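Local coordinates for protein PaxB (Photorhabdus luminescens, PDB 6EK4) that probably serves as one component of a two-component alpha-helical pore-forming toxin of the YaxAB type, acting on target membranes, at residues Lys174-Gln188 with Leu250-Ile264. Sequence-based numbering, arbitrary orientation.
Sequences KAKLVVDRNKIIESQ and LADARAKLDERINQI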
# COMPACT_ATOMS: atom_id res chain seq x y z
N LYS A 174 -9.91 -13.96 -33.78
CA LYS A 174 -9.87 -12.84 -34.72
C LYS A 174 -8.72 -13.02 -35.71
O LYS A 174 -8.90 -12.81 -36.91
CB LYS A 174 -9.71 -11.51 -33.99
CG LYS A 174 -10.13 -10.30 -34.80
CD LYS A 174 -9.19 -9.11 -34.62
CE LYS A 174 -9.09 -8.65 -33.18
NZ LYS A 174 -8.18 -7.48 -33.03
N ALA A 175 -7.56 -13.42 -35.20
CA ALA A 175 -6.37 -13.63 -36.03
C ALA A 175 -6.60 -14.69 -37.12
O ALA A 175 -6.06 -14.57 -38.22
CB ALA A 175 -5.18 -14.02 -35.17
N LYS A 176 -7.39 -15.72 -36.80
CA LYS A 176 -7.74 -16.75 -37.78
C LYS A 176 -8.69 -16.19 -38.84
O LYS A 176 -8.51 -16.45 -40.03
CB LYS A 176 -8.39 -17.96 -37.10
CG LYS A 176 -8.41 -19.20 -37.97
CD LYS A 176 -9.78 -19.86 -38.03
CE LYS A 176 -9.84 -20.92 -39.12
NZ LYS A 176 -11.24 -21.32 -39.44
N LEU A 177 -9.69 -15.43 -38.41
CA LEU A 177 -10.64 -14.80 -39.33
C LEU A 177 -9.98 -13.75 -40.22
O LEU A 177 -10.43 -13.53 -41.35
CB LEU A 177 -11.80 -14.17 -38.55
CG LEU A 177 -13.02 -15.05 -38.25
CD1 LEU A 177 -12.66 -16.50 -37.95
CD2 LEU A 177 -13.83 -14.46 -37.11
N VAL A 178 -8.92 -13.11 -39.73
CA VAL A 178 -8.19 -12.10 -40.50
C VAL A 178 -7.48 -12.72 -41.71
O VAL A 178 -7.51 -12.15 -42.80
CB VAL A 178 -7.19 -11.30 -39.63
CG1 VAL A 178 -6.23 -10.48 -40.49
CG2 VAL A 178 -7.93 -10.39 -38.66
N VAL A 179 -6.85 -13.88 -41.52
CA VAL A 179 -6.20 -14.56 -42.64
C VAL A 179 -7.24 -15.17 -43.59
O VAL A 179 -7.09 -15.08 -44.80
CB VAL A 179 -5.14 -15.62 -42.20
CG1 VAL A 179 -4.08 -14.97 -41.33
CG2 VAL A 179 -5.77 -16.80 -41.48
N ASP A 180 -8.30 -15.76 -43.03
CA ASP A 180 -9.40 -16.30 -43.83
C ASP A 180 -10.04 -15.22 -44.71
O ASP A 180 -10.43 -15.49 -45.84
CB ASP A 180 -10.47 -16.93 -42.93
CG ASP A 180 -10.00 -18.21 -42.26
OD1 ASP A 180 -8.79 -18.51 -42.30
OD2 ASP A 180 -10.85 -18.92 -41.68
N ARG A 181 -10.14 -14.01 -44.17
CA ARG A 181 -10.61 -12.85 -44.92
C ARG A 181 -9.59 -12.46 -46.00
O ARG A 181 -9.96 -12.22 -47.14
CB ARG A 181 -10.87 -11.67 -43.98
CG ARG A 181 -11.05 -10.32 -44.66
CD ARG A 181 -11.41 -9.25 -43.65
NE ARG A 181 -11.06 -7.91 -44.13
CZ ARG A 181 -9.83 -7.39 -44.11
NH1 ARG A 181 -8.80 -8.08 -43.65
NH2 ARG A 181 -9.63 -6.15 -44.57
N ASN A 182 -8.31 -12.40 -45.62
CA ASN A 182 -7.25 -12.02 -46.55
C ASN A 182 -7.04 -13.02 -47.69
O ASN A 182 -6.55 -12.65 -48.76
CB ASN A 182 -5.93 -11.79 -45.81
CG ASN A 182 -5.92 -10.49 -45.01
OD1 ASN A 182 -6.72 -9.59 -45.26
ND2 ASN A 182 -5.00 -10.39 -44.06
N LYS A 183 -7.40 -14.28 -47.46
CA LYS A 183 -7.34 -15.31 -48.50
C LYS A 183 -8.40 -15.05 -49.57
O LYS A 183 -8.15 -15.19 -50.76
CB LYS A 183 -7.54 -16.71 -47.91
CG LYS A 183 -6.52 -17.10 -46.84
CD LYS A 183 -5.40 -18.00 -47.36
CE LYS A 183 -4.57 -18.52 -46.20
NZ LYS A 183 -3.39 -19.31 -46.63
N ILE A 184 -9.60 -14.66 -49.12
CA ILE A 184 -10.70 -14.31 -50.01
C ILE A 184 -10.40 -13.01 -50.77
O ILE A 184 -10.75 -12.88 -51.94
CB ILE A 184 -12.03 -14.18 -49.24
CG1 ILE A 184 -12.46 -15.56 -48.71
CG2 ILE A 184 -13.13 -13.59 -50.12
CD1 ILE A 184 -13.67 -15.53 -47.80
N ILE A 185 -9.75 -12.06 -50.10
CA ILE A 185 -9.36 -10.80 -50.75
C ILE A 185 -8.36 -11.06 -51.88
O ILE A 185 -8.46 -10.44 -52.94
CB ILE A 185 -8.79 -9.79 -49.72
CG1 ILE A 185 -9.91 -9.30 -48.80
CG2 ILE A 185 -8.14 -8.60 -50.42
CD1 ILE A 185 -9.43 -8.64 -47.52
N GLU A 186 -7.41 -11.97 -51.65
CA GLU A 186 -6.44 -12.34 -52.68
C GLU A 186 -7.10 -13.03 -53.87
O GLU A 186 -6.68 -12.84 -55.01
CB GLU A 186 -5.34 -13.24 -52.10
CG GLU A 186 -4.41 -12.55 -51.12
CD GLU A 186 -3.28 -11.79 -51.79
OE1 GLU A 186 -2.16 -11.78 -51.24
OE2 GLU A 186 -3.50 -11.19 -52.87
N SER A 187 -8.14 -13.82 -53.60
CA SER A 187 -8.92 -14.47 -54.66
C SER A 187 -9.63 -13.44 -55.54
O SER A 187 -9.61 -13.54 -56.76
CB SER A 187 -9.96 -15.42 -54.07
OG SER A 187 -9.34 -16.59 -53.57
N GLN A 188 -10.25 -12.45 -54.90
CA GLN A 188 -10.92 -11.37 -55.62
C GLN A 188 -9.93 -10.57 -56.47
O GLN A 188 -10.25 -10.21 -57.61
CB GLN A 188 -11.65 -10.45 -54.64
CG GLN A 188 -12.89 -11.07 -54.03
CD GLN A 188 -13.56 -10.18 -53.00
OE1 GLN A 188 -12.89 -9.53 -52.20
NE2 GLN A 188 -14.89 -10.16 -53.01
N LEU A 250 -18.75 -15.03 -53.10
CA LEU A 250 -17.42 -14.79 -52.56
C LEU A 250 -17.39 -13.49 -51.75
O LEU A 250 -16.82 -13.44 -50.66
CB LEU A 250 -16.38 -14.73 -53.69
CG LEU A 250 -14.90 -14.72 -53.30
CD1 LEU A 250 -14.50 -16.04 -52.66
CD2 LEU A 250 -14.04 -14.43 -54.52
N ALA A 251 -18.01 -12.45 -52.29
CA ALA A 251 -18.13 -11.16 -51.60
C ALA A 251 -19.07 -11.26 -50.39
O ALA A 251 -18.84 -10.62 -49.37
CB ALA A 251 -18.63 -10.09 -52.56
N ASP A 252 -20.12 -12.06 -50.53
CA ASP A 252 -21.05 -12.34 -49.44
C ASP A 252 -20.35 -13.07 -48.29
O ASP A 252 -20.64 -12.82 -47.12
CB ASP A 252 -22.24 -13.16 -49.95
CG ASP A 252 -23.29 -13.43 -48.88
OD1 ASP A 252 -23.53 -12.54 -48.03
OD2 ASP A 252 -23.88 -14.53 -48.90
N ALA A 253 -19.44 -13.99 -48.63
CA ALA A 253 -18.67 -14.73 -47.64
C ALA A 253 -17.72 -13.82 -46.86
O ALA A 253 -17.52 -14.01 -45.66
CB ALA A 253 -17.89 -15.86 -48.31
N ARG A 254 -17.12 -12.86 -47.55
CA ARG A 254 -16.25 -11.87 -46.92
C ARG A 254 -17.04 -10.96 -45.98
O ARG A 254 -16.56 -10.61 -44.90
CB ARG A 254 -15.53 -11.03 -47.98
CG ARG A 254 -14.70 -9.88 -47.42
CD ARG A 254 -14.02 -9.08 -48.51
NE ARG A 254 -13.63 -7.75 -48.05
CZ ARG A 254 -13.05 -6.82 -48.81
NH1 ARG A 254 -12.76 -7.07 -50.09
NH2 ARG A 254 -12.74 -5.64 -48.29
N ALA A 255 -18.25 -10.58 -46.39
CA ALA A 255 -19.10 -9.69 -45.60
C ALA A 255 -19.44 -10.27 -44.23
O ALA A 255 -19.56 -9.53 -43.26
CB ALA A 255 -20.37 -9.36 -46.37
N LYS A 256 -19.61 -11.59 -44.16
CA LYS A 256 -19.87 -12.27 -42.89
C LYS A 256 -18.65 -12.28 -41.98
O LYS A 256 -18.78 -12.16 -40.76
CB LYS A 256 -20.36 -13.71 -43.13
CG LYS A 256 -21.79 -13.80 -43.64
CD LYS A 256 -22.28 -15.23 -43.65
CE LYS A 256 -23.73 -15.32 -44.10
NZ LYS A 256 -24.20 -16.73 -44.23
N LEU A 257 -17.46 -12.42 -42.57
CA LEU A 257 -16.21 -12.37 -41.81
C LEU A 257 -15.93 -10.97 -41.26
O LEU A 257 -15.56 -10.82 -40.10
CB LEU A 257 -15.02 -12.85 -42.67
CG LEU A 257 -14.59 -14.32 -42.51
CD1 LEU A 257 -15.77 -15.26 -42.34
CD2 LEU A 257 -13.74 -14.73 -43.70
N ASP A 258 -16.12 -9.95 -42.10
CA ASP A 258 -15.99 -8.56 -41.67
C ASP A 258 -16.94 -8.23 -40.52
O ASP A 258 -16.58 -7.49 -39.60
CB ASP A 258 -16.23 -7.59 -42.83
CG ASP A 258 -15.02 -7.45 -43.75
OD1 ASP A 258 -13.90 -7.29 -43.23
OD2 ASP A 258 -15.21 -7.47 -44.98
N GLU A 259 -18.15 -8.79 -40.57
CA GLU A 259 -19.15 -8.60 -39.51
C GLU A 259 -18.73 -9.30 -38.21
O GLU A 259 -18.97 -8.77 -37.13
CB GLU A 259 -20.51 -9.13 -39.97
CG GLU A 259 -21.63 -8.96 -38.94
CD GLU A 259 -22.98 -9.43 -39.44
OE1 GLU A 259 -23.83 -9.78 -38.60
OE2 GLU A 259 -23.20 -9.46 -40.67
N ARG A 260 -18.10 -10.46 -38.33
CA ARG A 260 -17.68 -11.24 -37.16
C ARG A 260 -16.40 -10.66 -36.55
O ARG A 260 -16.26 -10.63 -35.33
CB ARG A 260 -17.49 -12.71 -37.52
CG ARG A 260 -17.99 -13.67 -36.45
CD ARG A 260 -17.80 -15.13 -36.83
NE ARG A 260 -18.43 -15.48 -38.10
CZ ARG A 260 -18.40 -16.70 -38.65
NH1 ARG A 260 -17.79 -17.71 -38.04
NH2 ARG A 260 -19.00 -16.91 -39.82
N ILE A 261 -15.48 -10.21 -37.40
CA ILE A 261 -14.24 -9.56 -36.94
C ILE A 261 -14.56 -8.24 -36.23
O ILE A 261 -13.99 -7.95 -35.18
CB ILE A 261 -13.25 -9.31 -38.10
CG1 ILE A 261 -12.68 -10.65 -38.60
CG2 ILE A 261 -12.11 -8.40 -37.67
CD1 ILE A 261 -11.91 -10.55 -39.90
N ASN A 262 -15.46 -7.46 -36.82
CA ASN A 262 -15.93 -6.22 -36.20
C ASN A 262 -16.60 -6.47 -34.86
O ASN A 262 -16.42 -5.70 -33.92
CB ASN A 262 -16.89 -5.48 -37.14
CG ASN A 262 -17.43 -4.20 -36.53
OD1 ASN A 262 -16.68 -3.37 -36.03
ND2 ASN A 262 -18.75 -4.04 -36.57
N GLN A 263 -17.37 -7.55 -34.77
CA GLN A 263 -18.03 -7.94 -33.53
C GLN A 263 -17.02 -8.35 -32.45
O GLN A 263 -17.21 -8.05 -31.27
CB GLN A 263 -19.02 -9.09 -33.78
CG GLN A 263 -19.85 -9.50 -32.57
CD GLN A 263 -20.67 -8.35 -32.01
OE1 GLN A 263 -21.56 -7.82 -32.67
NE2 GLN A 263 -20.38 -7.98 -30.77
N ILE A 264 -15.94 -9.02 -32.86
CA ILE A 264 -14.88 -9.42 -31.93
C ILE A 264 -14.10 -8.21 -31.43
O ILE A 264 -13.74 -8.14 -30.25
CB ILE A 264 -13.93 -10.47 -32.57
CG1 ILE A 264 -14.66 -11.80 -32.74
CG2 ILE A 264 -12.69 -10.68 -31.71
CD1 ILE A 264 -13.99 -12.75 -33.71
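The R254 guanidinium has I185 CG1 over one face, 3.7 Å above its plane and offset toward the rim. Two oxygens lie at its edge, in plane: Q188 OE1 and D258 OD2. R254 NH1 donates a fairly straight hydrogen bond to Q188 OE1 at 3.2 Å, and the donor lies in the amide carbonyl plane. R254 NE makes a weak, long salt bridge to D258 OD2 within its own helix. Edge bonds and the isoleucine on the face probably help to fix the turn of the group.

The R181 guanidinium carries I185 CD1 over its centre, so one isoleucine serves both arginines. R181 NE forms a salt bridge with D258 OD1 at 3.0 Å. It meets the carboxylate obliquely, with the guanidinium and carboxylate planes 68° apart. CG of R181 is anti to the backbone N (chi1 167°) and the chain runs extended to NE, which carries the charge across to D258. This carboxylate thus links both arginines, and probably offsets their like charges.

Beside this polar strip, apolar knobs sit in holes lined partly by the polar residues. I184 sits among L250, A253, R254 and L257. L257 is a knob among L177, D180, R181 and I184. I261 enters among K174, L177, V178 and R181, its CG1 3.6 Å from L177 CB. At the far end L177 CD2 meets I264 CD1 at 3.8 Å.

The contact pairs helix 149-193 with helix 247-321, nearly antiparallel at 155°. The axes of the two segments come within 9.8 Å. It is a short coiled-coil-like section, far from the centre of the elongated chain. Helix 217-237 packs against the L250, A253 and L257 side, and S187 OG is hydrogen-bonded to A226 O of that helix.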